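Sugar ABC transporter substrate-binding protein, BlMnBP1 (Bifidobacterium animalis subsp. lactis ATCC 27673, PDB 6I5R) binds mannobiose and probably delivers manno-oligosaccharides to an ABC transporter for uptake. Local coordinates at residues 143-147 with 349-353; 152-156 with 272-276; 395-401 with 435-440; 410-414 with 428-432. All blocks are in the same frame, centred on the assembly; numbering follows the deposited sequence.

Contact 1: residues 143-147 with 349-353; sequences IANNG and GFAKN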
loop_
_atom_site.group_PDB
_atom_site.type_symbol
_atom_site.label_atom_id
_atom_site.label_comp_id
_atom_site.label_asym_id
_atom_site.label_seq_id
_atom_site.Cartn_x
_atom_site.Cartn_y
_atom_site.Cartn_z
ATOM N N ILE A 143 11.138 -4.351 -6.525
ATOM C CA ILE A 143 11.619 -3.070 -6.020
ATOM C C ILE A 143 10.413 -2.147 -5.862
ATOM O O ILE A 143 9.622 -1.991 -6.795
ATOM C CB ILE A 143 12.654 -2.439 -6.967
ATOM C CG1 ILE A 143 13.811 -3.421 -7.220
ATOM C CG2 ILE A 143 13.150 -1.106 -6.418
ATOM C CD1 ILE A 143 14.987 -2.827 -8.000
ATOM N N ALA A 144 10.294 -1.509 -4.702
ATOM C CA ALA A 144 9.123 -0.689 -4.441
ATOM C C ALA A 144 9.110 0.542 -5.336
ATOM O O ALA A 144 10.155 1.101 -5.667
ATOM C CB ALA A 144 9.094 -0.269 -2.969
ATOM N N ASN A 145 7.900 0.955 -5.736
ATOM C CA ASN A 145 7.761 2.153 -6.565
ATOM C C ASN A 145 8.051 3.411 -5.741
ATOM O O ASN A 145 8.627 4.385 -6.250
ATOM C CB ASN A 145 6.360 2.207 -7.203
ATOM C CG ASN A 145 5.216 2.140 -6.176
ATOM O OD1 ASN A 145 5.437 2.009 -4.986
ATOM N ND2 ASN A 145 3.973 2.236 -6.668
ATOM N N ASN A 146 7.629 3.412 -4.477
ATOM C CA ASN A 146 8.033 4.391 -3.484
ATOM C C ASN A 146 7.570 3.914 -2.119
ATOM O O ASN A 146 6.682 3.066 -2.002
ATOM C CB ASN A 146 7.500 5.799 -3.783
ATOM C CG ASN A 146 5.980 5.862 -3.934
ATOM O OD1 ASN A 146 5.304 4.856 -3.993
ATOM N ND2 ASN A 146 5.458 7.071 -4.041
ATOM N N GLY A 147 8.223 4.447 -1.086
ATOM C CA GLY A 147 7.885 4.095 0.278
ATOM C C GLY A 147 6.720 4.951 0.730
ATOM O O GLY A 147 6.721 6.170 0.551
ATOM N N GLY A 349 12.323 10.482 -10.484
ATOM C CA GLY A 349 11.595 11.393 -9.620
ATOM C C GLY A 349 10.194 10.942 -9.246
ATOM O O GLY A 349 9.455 11.720 -8.629
ATOM N N PHE A 350 9.793 9.718 -9.611
ATOM C CA PHE A 350 8.438 9.257 -9.308
ATOM C C PHE A 350 8.101 9.434 -7.824
ATOM O O PHE A 350 7.053 9.978 -7.472
ATOM C CB PHE A 350 8.275 7.788 -9.745
ATOM C CG PHE A 350 6.930 7.219 -9.440
ATOM C CD1 PHE A 350 6.662 6.577 -8.216
ATOM C CD2 PHE A 350 5.906 7.336 -10.344
ATOM C CE1 PHE A 350 5.404 6.085 -7.926
ATOM C CE2 PHE A 350 4.639 6.835 -10.040
ATOM C CZ PHE A 350 4.404 6.202 -8.827
ATOM N N ALA A 351 8.987 8.991 -6.935
ATOM C CA ALA A 351 8.690 9.093 -5.518
ATOM C C ALA A 351 8.535 10.548 -5.074
ATOM O O ALA A 351 7.594 10.876 -4.330
ATOM C CB ALA A 351 9.779 8.373 -4.720
ATOM N N LYS A 352 9.436 11.438 -5.511
ATOM C CA LYS A 352 9.316 12.851 -5.150
ATOM C C LYS A 352 7.994 13.443 -5.639
ATOM O O LYS A 352 7.436 14.337 -4.995
ATOM C CB LYS A 352 10.533 13.619 -5.697
ATOM C CG LYS A 352 10.541 15.105 -5.466
ATOM C CD LYS A 352 11.913 15.736 -5.843
ATOM C CE LYS A 352 12.179 15.722 -7.343
ATOM N NZ LYS A 352 11.373 16.805 -8.029
ATOM N N ASN A 353 7.444 12.905 -6.725
ATOM C CA ASN A 353 6.286 13.533 -7.368
ATOM C C ASN A 353 4.960 13.021 -6.855
ATOM O O ASN A 353 3.983 13.778 -6.770
ATOM C CB ASN A 353 6.423 13.343 -8.872
ATOM C CG ASN A 353 7.531 14.153 -9.413
ATOM O OD1 ASN A 353 7.873 15.172 -8.814
ATOM N ND2 ASN A 353 8.134 13.723 -10.519
#
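With its CG anti to the backbone N (chi1 178°), Phe350 sends its ring off the first turn of helix 350-353 against the bend at Asn145 and Asn146. Asn146 has its CG between the backbone N and the carbonyl carbon (chi1 56°), which turns its amide across the phenyl ring, the two planes 63° apart. The ring meets the bend through CD1 and CE1: Phe350 CD1 lies 3.5 Å from the carbonyl O of Asn145, approaching it obliquely, and Phe350 CE1 lies 4.1 Å from Asn145 CB. One residue on, the methyl of Ala351 meets Asn146 at 3.6 Å, CB to CB, so aromatic and methyl together seat the helix start on the loop. The amide of Asn145 is taken up by polar partners. Its OD1 accepts from Asn146 N at 2.7 Å, the donor lying above the carbonyl plane, and also from Tyr321 N, while its ND2 donates to Asp320 OD2. These bonds fix the rotation of the amide. Asp320 and Tyr321 line the glycan pocket and the Asn145 side chain is about 5 Å from a bound mannose, so Asn145 probably helps to hold them in place. The bend interrupts the long strand 139-155, whose pairing with strand 314-325 beside the sugar is consistent with the interlobe region of a periplasmic-binding-protein fold.

Contact 2: residues 152-156 with 272-276; sequences IVYNK and MNNGE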
loop_
_atom_site.group_PDB
_atom_site.type_symbol
_atom_site.label_atom_id
_atom_site.label_comp_id
_atom_site.label_asym_id
_atom_site.label_seq_id
_atom_site.Cartn_x
_atom_site.Cartn_y
_atom_site.Cartn_z
ATOM N N ILE A 152 -4.146 8.701 7.750
ATOM C CA ILE A 152 -5.477 9.161 7.390
ATOM C C ILE A 152 -5.359 10.487 6.663
ATOM O O ILE A 152 -4.730 11.423 7.161
ATOM C CB ILE A 152 -6.405 9.280 8.615
ATOM C CG1 ILE A 152 -6.581 7.878 9.242
ATOM C CG2 ILE A 152 -7.739 9.883 8.190
ATOM C CD1 ILE A 152 -7.578 7.814 10.380
ATOM N N VAL A 153 -5.968 10.561 5.493
ATOM C CA VAL A 153 -6.096 11.828 4.788
ATOM C C VAL A 153 -7.312 12.559 5.329
ATOM O O VAL A 153 -8.389 11.970 5.457
ATOM C CB VAL A 153 -6.227 11.609 3.266
ATOM C CG1 VAL A 153 -6.286 12.965 2.512
ATOM C CG2 VAL A 153 -5.112 10.778 2.755
ATOM N N TYR A 154 -7.155 13.856 5.616
ATOM C CA TYR A 154 -8.213 14.580 6.300
ATOM C C TYR A 154 -8.244 16.008 5.796
ATOM O O TYR A 154 -7.276 16.513 5.225
ATOM C CB TYR A 154 -8.034 14.512 7.823
ATOM C CG TYR A 154 -6.985 15.407 8.432
ATOM C CD1 TYR A 154 -5.642 15.059 8.422
ATOM C CD2 TYR A 154 -7.353 16.568 9.073
ATOM C CE1 TYR A 154 -4.700 15.871 9.013
ATOM C CE2 TYR A 154 -6.437 17.380 9.660
ATOM C CZ TYR A 154 -5.115 17.059 9.623
ATOM O OH TYR A 154 -4.221 17.937 10.247
ATOM N N ASN A 155 -9.400 16.621 5.938
ATOM C CA ASN A 155 -9.595 17.998 5.507
ATOM C C ASN A 155 -9.492 18.907 6.730
ATOM O O ASN A 155 -10.354 18.869 7.612
ATOM C CB ASN A 155 -10.936 18.168 4.803
ATOM C CG ASN A 155 -11.123 19.579 4.273
ATOM O OD1 ASN A 155 -11.045 20.532 5.034
ATOM N ND2 ASN A 155 -11.339 19.717 2.955
ATOM N N LYS A 156 -8.450 19.745 6.746
ATOM C CA LYS A 156 -8.174 20.627 7.878
ATOM C C LYS A 156 -9.260 21.669 8.084
ATOM O O LYS A 156 -9.502 22.080 9.222
ATOM C CB LYS A 156 -6.847 21.332 7.653
ATOM C CG LYS A 156 -5.715 20.397 7.356
ATOM C CD LYS A 156 -4.490 21.144 6.818
ATOM C CE LYS A 156 -3.215 20.396 7.101
ATOM N NZ LYS A 156 -1.998 21.296 7.017
ATOM N N MET A 272 -13.155 15.399 -1.062
ATOM C CA MET A 272 -12.203 15.684 0.011
ATOM C C MET A 272 -11.630 17.088 -0.144
ATOM O O MET A 272 -11.579 17.873 0.816
ATOM C CB MET A 272 -11.086 14.635 -0.004
ATOM C CG MET A 272 -9.789 15.039 0.708
ATOM S SD MET A 272 -9.997 15.052 2.483
ATOM C CE MET A 272 -10.063 13.291 2.742
ATOM N N ASN A 273 -11.184 17.421 -1.360
ATOM C CA ASN A 273 -10.566 18.717 -1.614
ATOM C C ASN A 273 -11.526 19.845 -1.282
ATOM O O ASN A 273 -11.119 20.906 -0.790
ATOM C CB ASN A 273 -10.140 18.793 -3.083
ATOM C CG ASN A 273 -9.254 19.990 -3.380
ATOM O OD1 ASN A 273 -9.748 21.101 -3.638
ATOM N ND2 ASN A 273 -7.942 19.776 -3.342
ATOM N N ASN A 274 -12.806 19.635 -1.526
ATOM C CA ASN A 274 -13.789 20.697 -1.369
ATOM C C ASN A 274 -14.489 20.648 -0.024
ATOM O O ASN A 274 -15.421 21.433 0.208
ATOM C CB ASN A 274 -14.797 20.638 -2.501
ATOM C CG ASN A 274 -14.167 21.023 -3.863
ATOM O OD1 ASN A 274 -13.410 22.011 -3.978
ATOM N ND2 ASN A 274 -14.443 20.221 -4.873
ATOM N N GLY A 275 -14.079 19.734 0.854
ATOM C CA GLY A 275 -14.603 19.686 2.205
ATOM C C GLY A 275 -15.940 18.997 2.371
ATOM O O GLY A 275 -16.640 19.290 3.341
ATOM N N GLU A 276 -16.326 18.110 1.440
ATOM C CA GLU A 276 -17.539 17.303 1.518
ATOM C C GLU A 276 -17.272 15.951 2.149
ATOM O O GLU A 276 -18.221 15.241 2.503
ATOM C CB GLU A 276 -18.130 17.074 0.124
ATOM C CG GLU A 276 -18.462 18.347 -0.586
ATOM C CD GLU A 276 -19.040 18.126 -1.962
ATOM O OE1 GLU A 276 -19.764 17.126 -2.192
ATOM O OE2 GLU A 276 -18.739 18.957 -2.831
HETATM O O HOH W 1 -11.715 22.334 1.600
#
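The end of strand 139-155, residues 152-155, meets the C-terminal turn of helix 265-273, with the CA atoms of Asn155 and Gly275 6.2 Å apart. Gly275 takes positive phi (81°) and closes the helix in a Schellman motif; its N bonds back to Met272 O at 3.1 Å. Asn155 adds a second donor to the same oxygen: its ND2 reaches Met272 O at 2.8 Å, coming almost straight down the carbonyl bond, and that oxygen lies in the plane of the Asn155 amide. Two N-H groups thus satisfy a carbonyl at the helix end. Asn155 OD1 in turn caps helix 156-162 by accepting from Val158 N, so one side chain links the C-terminal end of helix 265-273 to the start of helix 156-162. Met272 bends at chi2 (72°) and chi3 (73°), which brings its thioether against the strand. Its SD sits 4.0 Å from Asn155 CB, and its CE touches the branch CG1 of Val153 at 3.8 Å. The methionine end is further packed by Met280, Met290 and Ile300. Helix 265-273 also carries the pocket residues Trp265 and Glu266 at its start and Lys269 further along. A water bridges the two segments, accepting from Asn155 ND2 at 3.0 Å and donating to Asn273 O at 2.8 Å.

Contact 3: residues 395-401 with 435-440; sequences VNSDSEL and KWAKAV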
loop_
_atom_site.group_PDB
_atom_site.type_symbol
_atom_site.label_atom_id
_atom_site.label_comp_id
_atom_site.label_asym_id
_atom_site.label_seq_id
_atom_site.Cartn_x
_atom_site.Cartn_y
_atom_site.Cartn_z
ATOM N N VAL A 395 0.096 -19.091 6.006
ATOM C CA VAL A 395 -1.038 -18.987 6.914
ATOM C C VAL A 395 -2.132 -18.157 6.271
ATOM O O VAL A 395 -3.325 -18.429 6.446
ATOM C CB VAL A 395 -0.589 -18.379 8.257
ATOM C CG1 VAL A 395 -1.794 -18.071 9.147
ATOM C CG2 VAL A 395 0.423 -19.306 8.959
ATOM N N ASN A 396 -1.736 -17.100 5.563
ATOM C CA ASN A 396 -2.689 -16.229 4.881
ATOM C C ASN A 396 -3.510 -17.011 3.870
ATOM O O ASN A 396 -4.742 -16.895 3.806
ATOM C CB ASN A 396 -1.931 -15.131 4.164
ATOM C CG ASN A 396 -2.340 -13.782 4.576
ATOM O OD1 ASN A 396 -3.448 -13.587 5.096
ATOM N ND2 ASN A 396 -1.463 -12.812 4.323
ATOM N N SER A 397 -2.827 -17.784 3.030
ATOM C CA SER A 397 -3.510 -18.603 2.046
ATOM C C SER A 397 -4.433 -19.620 2.713
ATOM O O SER A 397 -5.629 -19.705 2.386
ATOM C CB SER A 397 -2.458 -19.278 1.171
ATOM O OG SER A 397 -3.052 -20.211 0.309
ATOM N N ASP A 398 -3.926 -20.380 3.681
ATOM C CA ASP A 398 -4.746 -21.436 4.263
ATOM C C ASP A 398 -5.925 -20.874 5.071
ATOM O O ASP A 398 -6.996 -21.500 5.138
ATOM C CB ASP A 398 -3.861 -22.342 5.124
ATOM C CG ASP A 398 -2.839 -23.157 4.302
ATOM O OD1 ASP A 398 -2.996 -23.323 3.040
ATOM O OD2 ASP A 398 -1.858 -23.640 4.949
ATOM N N SER A 399 -5.762 -19.690 5.679
ATOM C CA SER A 399 -6.836 -19.068 6.427
ATOM C C SER A 399 -7.903 -18.483 5.523
ATOM O O SER A 399 -9.026 -18.253 5.986
ATOM C CB SER A 399 -6.291 -17.940 7.290
ATOM O OG SER A 399 -5.974 -16.828 6.468
ATOM N N GLU A 400 -7.543 -18.160 4.288
ATOM C CA GLU A 400 -8.399 -17.455 3.337
ATOM C C GLU A 400 -8.702 -16.025 3.768
ATOM O O GLU A 400 -9.697 -15.443 3.328
ATOM C CB GLU A 400 -9.704 -18.235 3.096
ATOM C CG GLU A 400 -9.475 -19.649 2.515
ATOM C CD GLU A 400 -9.189 -19.632 1.043
ATOM O OE1 GLU A 400 -9.603 -20.591 0.345
ATOM O OE2 GLU A 400 -8.521 -18.680 0.577
ATOM N N LEU A 401 -7.876 -15.443 4.644
ATOM C CA LEU A 401 -8.106 -14.086 5.122
ATOM C C LEU A 401 -7.348 -13.042 4.325
ATOM O O LEU A 401 -7.752 -11.870 4.311
ATOM C CB LEU A 401 -7.686 -13.959 6.582
ATOM C CG LEU A 401 -8.530 -14.740 7.569
ATOM C CD1 LEU A 401 -8.099 -14.371 8.971
ATOM C CD2 LEU A 401 -9.963 -14.402 7.417
ATOM N N LYS A 435 -10.605 -19.251 11.805
ATOM C CA LYS A 435 -9.986 -19.625 10.541
ATOM C C LYS A 435 -8.480 -19.434 10.599
ATOM O O LYS A 435 -7.722 -20.275 10.100
ATOM C CB LYS A 435 -10.576 -18.813 9.388
ATOM C CG LYS A 435 -12.041 -19.184 9.098
ATOM C CD LYS A 435 -12.676 -18.419 7.952
ATOM C CE LYS A 435 -14.147 -18.831 7.789
ATOM N NZ LYS A 435 -14.870 -17.969 6.799
ATOM N N TRP A 436 -8.024 -18.326 11.193
ATOM C CA TRP A 436 -6.589 -18.099 11.326
ATOM C C TRP A 436 -5.963 -19.124 12.248
ATOM O O TRP A 436 -4.894 -19.664 11.952
ATOM C CB TRP A 436 -6.338 -16.704 11.880
ATOM C CG TRP A 436 -4.955 -16.252 11.803
ATOM C CD1 TRP A 436 -4.030 -16.287 12.802
ATOM C CD2 TRP A 436 -4.327 -15.623 10.694
ATOM N NE1 TRP A 436 -2.853 -15.732 12.376
ATOM C CE2 TRP A 436 -3.013 -15.319 11.080
ATOM C CE3 TRP A 436 -4.740 -15.315 9.399
ATOM C CZ2 TRP A 436 -2.113 -14.724 10.226
ATOM C CZ3 TRP A 436 -3.854 -14.722 8.566
ATOM C CH2 TRP A 436 -2.547 -14.441 8.971
ATOM N N ALA A 437 -6.642 -19.422 13.354
ATOM C CA ALA A 437 -6.099 -20.334 14.345
ATOM C C ALA A 437 -5.824 -21.709 13.740
ATOM O O ALA A 437 -4.797 -22.322 14.046
ATOM C CB ALA A 437 -7.049 -20.408 15.535
ATOM N N LYS A 438 -6.699 -22.181 12.836
ATOM C CA LYS A 438 -6.467 -23.460 12.171
ATOM C C LYS A 438 -5.290 -23.357 11.227
ATOM O O LYS A 438 -4.486 -24.288 11.121
ATOM C CB LYS A 438 -7.724 -23.915 11.424
ATOM C CG LYS A 438 -8.743 -24.528 12.382
ATOM C CD LYS A 438 -10.173 -24.578 11.843
ATOM C CE LYS A 438 -10.328 -25.523 10.682
ATOM N NZ LYS A 438 -11.827 -25.786 10.517
ATOM N N ALA A 439 -5.169 -22.222 10.537
ATOM C CA ALA A 439 -4.095 -22.040 9.576
ATOM C C ALA A 439 -2.741 -21.930 10.272
ATOM O O ALA A 439 -1.729 -22.431 9.763
ATOM C CB ALA A 439 -4.378 -20.800 8.730
ATOM N N VAL A 440 -2.711 -21.286 11.436
ATOM C CA VAL A 440 -1.499 -21.230 12.249
ATOM C C VAL A 440 -1.095 -22.631 12.681
ATOM O O VAL A 440 0.074 -23.016 12.584
ATOM C CB VAL A 440 -1.727 -20.299 13.452
ATOM C CG1 VAL A 440 -0.626 -20.413 14.504
ATOM C CG2 VAL A 440 -1.831 -18.844 12.948
#
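Trp436 has a valine methyl over the face of its six-membered ring: Val395 CG1 stands 3.5 Å from the centroid of that ring and 12° off its normal, a CH-pi contact. The edge of the same ring meets a polar atom, Asn396 OD1, which lies near the ring plane 3.7 Å from Trp436 CZ3; the amide and indole planes are almost perpendicular. That oxygen is not left to the ring alone, since it accepts from Ile403 N. Leu401 CD1 comes in obliquely to Trp436 CE3 at 3.5 Å. The backbones come close at both Val395-Ala439 and Ser399-Trp436, and the small Ala439 allows this: its CB rests 3.5 Å from Val395 O and 3.7 Å from Ser399 CB. Ser399 is buried here, and its OG, turned between the backbone N and the carbonyl carbon (chi1 74°), serves two bonds inside its own segment. It donates to Asn396 O at 2.9 Å and accepts from Leu401 N at 3.0 Å, an ST turn that carries the chain past the positive-phi Glu400 and brings Leu401 down beside the tryptophan. Asp398 and Ala439 are also joined through Asn443, whose ND2 meets Asp398 OD2 and the backbone O of Ala439. The axes of the short segments 395-399 and 435-440 approach to 8.2 Å in an oblique crossing, with 128° between their N-to-C directions. The indole reaches beyond both helices: Trp436 NE1 donates to Leu222 O of helix 217-224, while Phe229 meets its ring edge-to-face.

Contact 4: residues 410-414 with 428-432; sequences KIQDI and IMDEW. With ZN (zinc ion), chain E.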
loop_
_atom_site.group_PDB
_atom_site.type_symbol
_atom_site.label_atom_id
_atom_site.label_comp_id
_atom_site.label_asym_id
_atom_site.label_seq_id
_atom_site.Cartn_x
_atom_site.Cartn_y
_atom_site.Cartn_z
ATOM N N LYS A 410 -13.448 -9.166 2.965
ATOM C CA LYS A 410 -13.742 -9.342 4.384
ATOM C C LYS A 410 -13.987 -7.998 5.067
ATOM O O LYS A 410 -14.711 -7.916 6.062
ATOM C CB LYS A 410 -12.595 -10.090 5.063
ATOM C CG LYS A 410 -11.262 -9.324 5.078
ATOM C CD LYS A 410 -10.202 -10.036 5.919
ATOM C CE LYS A 410 -8.905 -9.252 6.024
ATOM N NZ LYS A 410 -8.170 -9.099 4.749
ATOM N N ILE A 411 -13.369 -6.940 4.556
ATOM C CA ILE A 411 -13.553 -5.609 5.116
ATOM C C ILE A 411 -14.898 -5.045 4.682
ATOM O O ILE A 411 -15.566 -4.338 5.439
ATOM C CB ILE A 411 -12.401 -4.686 4.663
ATOM C CG1 ILE A 411 -11.055 -5.318 4.937
ATOM C CG2 ILE A 411 -12.478 -3.300 5.318
ATOM C CD1 ILE A 411 -10.787 -5.619 6.384
ATOM N N GLN A 412 -15.300 -5.331 3.443
ATOM C CA GLN A 412 -16.647 -4.997 3.012
ATOM C C GLN A 412 -17.671 -5.644 3.939
ATOM O O GLN A 412 -18.675 -5.023 4.287
ATOM C CB GLN A 412 -16.847 -5.410 1.548
ATOM C CG GLN A 412 -16.089 -4.498 0.590
ATOM C CD GLN A 412 -16.092 -4.960 -0.858
ATOM O OE1 GLN A 412 -16.233 -6.151 -1.143
ATOM N NE2 GLN A 412 -15.922 -4.006 -1.782
ATOM N N ASP A 413 -17.391 -6.870 4.401
ATOM C CA ASP A 413 -18.309 -7.547 5.305
ATOM C C ASP A 413 -18.411 -6.807 6.630
ATOM O O ASP A 413 -19.496 -6.702 7.209
ATOM C CB ASP A 413 -17.862 -8.992 5.528
ATOM C CG ASP A 413 -18.895 -9.813 6.273
ATOM O OD1 ASP A 413 -20.068 -9.728 5.874
ATOM O OD2 ASP A 413 -18.511 -10.563 7.220
ATOM N N ILE A 414 -17.300 -6.248 7.113
ATOM C CA ILE A 414 -17.377 -5.416 8.310
ATOM C C ILE A 414 -18.381 -4.287 8.095
ATOM O O ILE A 414 -19.245 -4.025 8.941
ATOM C CB ILE A 414 -15.993 -4.861 8.692
ATOM C CG1 ILE A 414 -15.051 -5.994 9.084
ATOM C CG2 ILE A 414 -16.135 -3.881 9.855
ATOM C CD1 ILE A 414 -13.629 -5.578 9.375
ATOM N N ILE A 428 -17.378 -10.831 14.429
ATOM C CA ILE A 428 -16.621 -10.878 13.187
ATOM C C ILE A 428 -15.185 -11.280 13.469
ATOM O O ILE A 428 -14.625 -12.146 12.789
ATOM C CB ILE A 428 -16.692 -9.527 12.451
ATOM C CG1 ILE A 428 -18.117 -9.161 12.090
ATOM C CG2 ILE A 428 -15.856 -9.603 11.186
ATOM C CD1 ILE A 428 -18.304 -7.676 11.721
ATOM N N MET A 429 -14.567 -10.677 14.491
ATOM C CA MET A 429 -13.184 -11.007 14.782
ATOM C C MET A 429 -13.052 -12.451 15.247
ATOM O O MET A 429 -12.064 -13.113 14.935
ATOM C CB MET A 429 -12.634 -10.046 15.816
ATOM C CG MET A 429 -12.589 -8.610 15.316
ATOM S SD MET A 429 -11.403 -8.284 13.992
ATOM C CE MET A 429 -12.448 -8.308 12.550
ATOM N N ASP A 430 -14.056 -12.963 15.963
ATOM C CA ASP A 430 -14.044 -14.360 16.372
ATOM C C ASP A 430 -14.086 -15.287 15.166
ATOM O O ASP A 430 -13.371 -16.292 15.141
ATOM C CB ASP A 430 -15.217 -14.661 17.313
ATOM C CG ASP A 430 -15.183 -16.074 17.854
ATOM O OD1 ASP A 430 -14.119 -16.509 18.360
ATOM O OD2 ASP A 430 -16.232 -16.732 17.787
ATOM N N GLU A 431 -14.910 -14.973 14.160
ATOM C CA GLU A 431 -14.909 -15.783 12.936
ATOM C C GLU A 431 -13.522 -15.819 12.305
ATOM O O GLU A 431 -13.013 -16.889 11.952
ATOM C CB GLU A 431 -15.932 -15.262 11.923
ATOM C CG GLU A 431 -16.150 -16.235 10.749
ATOM C CD GLU A 431 -16.801 -15.606 9.520
ATOM O OE1 GLU A 431 -17.091 -14.383 9.455
ATOM O OE2 GLU A 431 -17.046 -16.365 8.565
ATOM N N TRP A 432 -12.895 -14.656 12.139
ATOM C CA TRP A 432 -11.553 -14.642 11.568
ATOM C C TRP A 432 -10.563 -15.425 12.434
ATOM O O TRP A 432 -9.707 -16.134 11.913
ATOM C CB TRP A 432 -11.052 -13.206 11.388
ATOM C CG TRP A 432 -11.841 -12.294 10.500
ATOM C CD1 TRP A 432 -13.090 -12.492 9.982
ATOM C CD2 TRP A 432 -11.412 -11.005 10.026
ATOM N NE1 TRP A 432 -13.454 -11.405 9.224
ATOM C CE2 TRP A 432 -12.453 -10.477 9.243
ATOM C CE3 TRP A 432 -10.251 -10.242 10.211
ATOM C CZ2 TRP A 432 -12.367 -9.228 8.641
ATOM C CZ3 TRP A 432 -10.162 -9.012 9.615
ATOM C CH2 TRP A 432 -11.210 -8.511 8.837
HETATM ZN ZN ZN E . -17.178 -15.230 6.948
HETATM O O HOH W 2 -16.087 -11.366 7.687
HETATM O O HOH W 3 -17.135 -16.649 5.412
#
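Trp432 is the centre of an antiparallel helical hairpin, sandwiched between the methylenes of Lys410 and the methyl of Met429. Lys410 CD lies over one face, 3.7 Å from the centroid of the six-membered ring and 22° off its normal, a CH-pi contact; Met429 CE of the same helix as the indole lies over the opposite face. At the outer rim, Ile411 CD1 meets Trp432 CH2 near the ring plane at 3.8 Å, and Ile414 CD1 touches the same carbon obliquely at the same distance. A looser isoleucine pair, Ile414 with Ile428, closes the hairpin toward the connecting turn. The axes of segments 410-414 and 428-432 come within 11.8 Å, a gap that the indole spans.

Further out, the lysine is anchored at its NZ. A chi1 of 65° lays its aliphatic chain across the ring, and a bend at chi4 turns NZ to its salt bridge with Asp204 and to the carbonyl oxygens of Leu401 and Asn407. At the ring edge, in its plane, a water accepts from Trp432 NE1 at 3.0 Å and donates to Asp413 OD2, joining the hairpin legs. Asp413 and Glu431 carry like charges, and Arg423 of the turn bridges them, pairing with Asp413 OD2 and Glu431 OE1; this probably eases their repulsion. Lys435 adds a hydrogen bond to Glu431 OE2. Glu431 also binds a zinc ion, through OE2 at 2.0 Å and a longer OE1 approach at 2.6 Å, with a water on the metal at 2.1 Å.

How the contacts relate
From the N terminus, strand 139-155 enters both early contacts. Contact 1 opens at 143-147 and closes at 349-353; contact 2, from 152-156 to 272-276, is nested within that loop, their centres about 24 Å apart. Contact 1 ties the strand to the short helix 350-353 near the sugar, contact 2 ties its C-terminal end to helix 265-273. After both have closed, contact 3 begins at 395-401 and closes at 435-440, with contact 4 nested inside it as the hairpin 410-414 with 428-432. These two share helix 425-443, touch each other, and join three C-terminal helices, on the opposite side of the chain's centre from contact 1. No pair crosses.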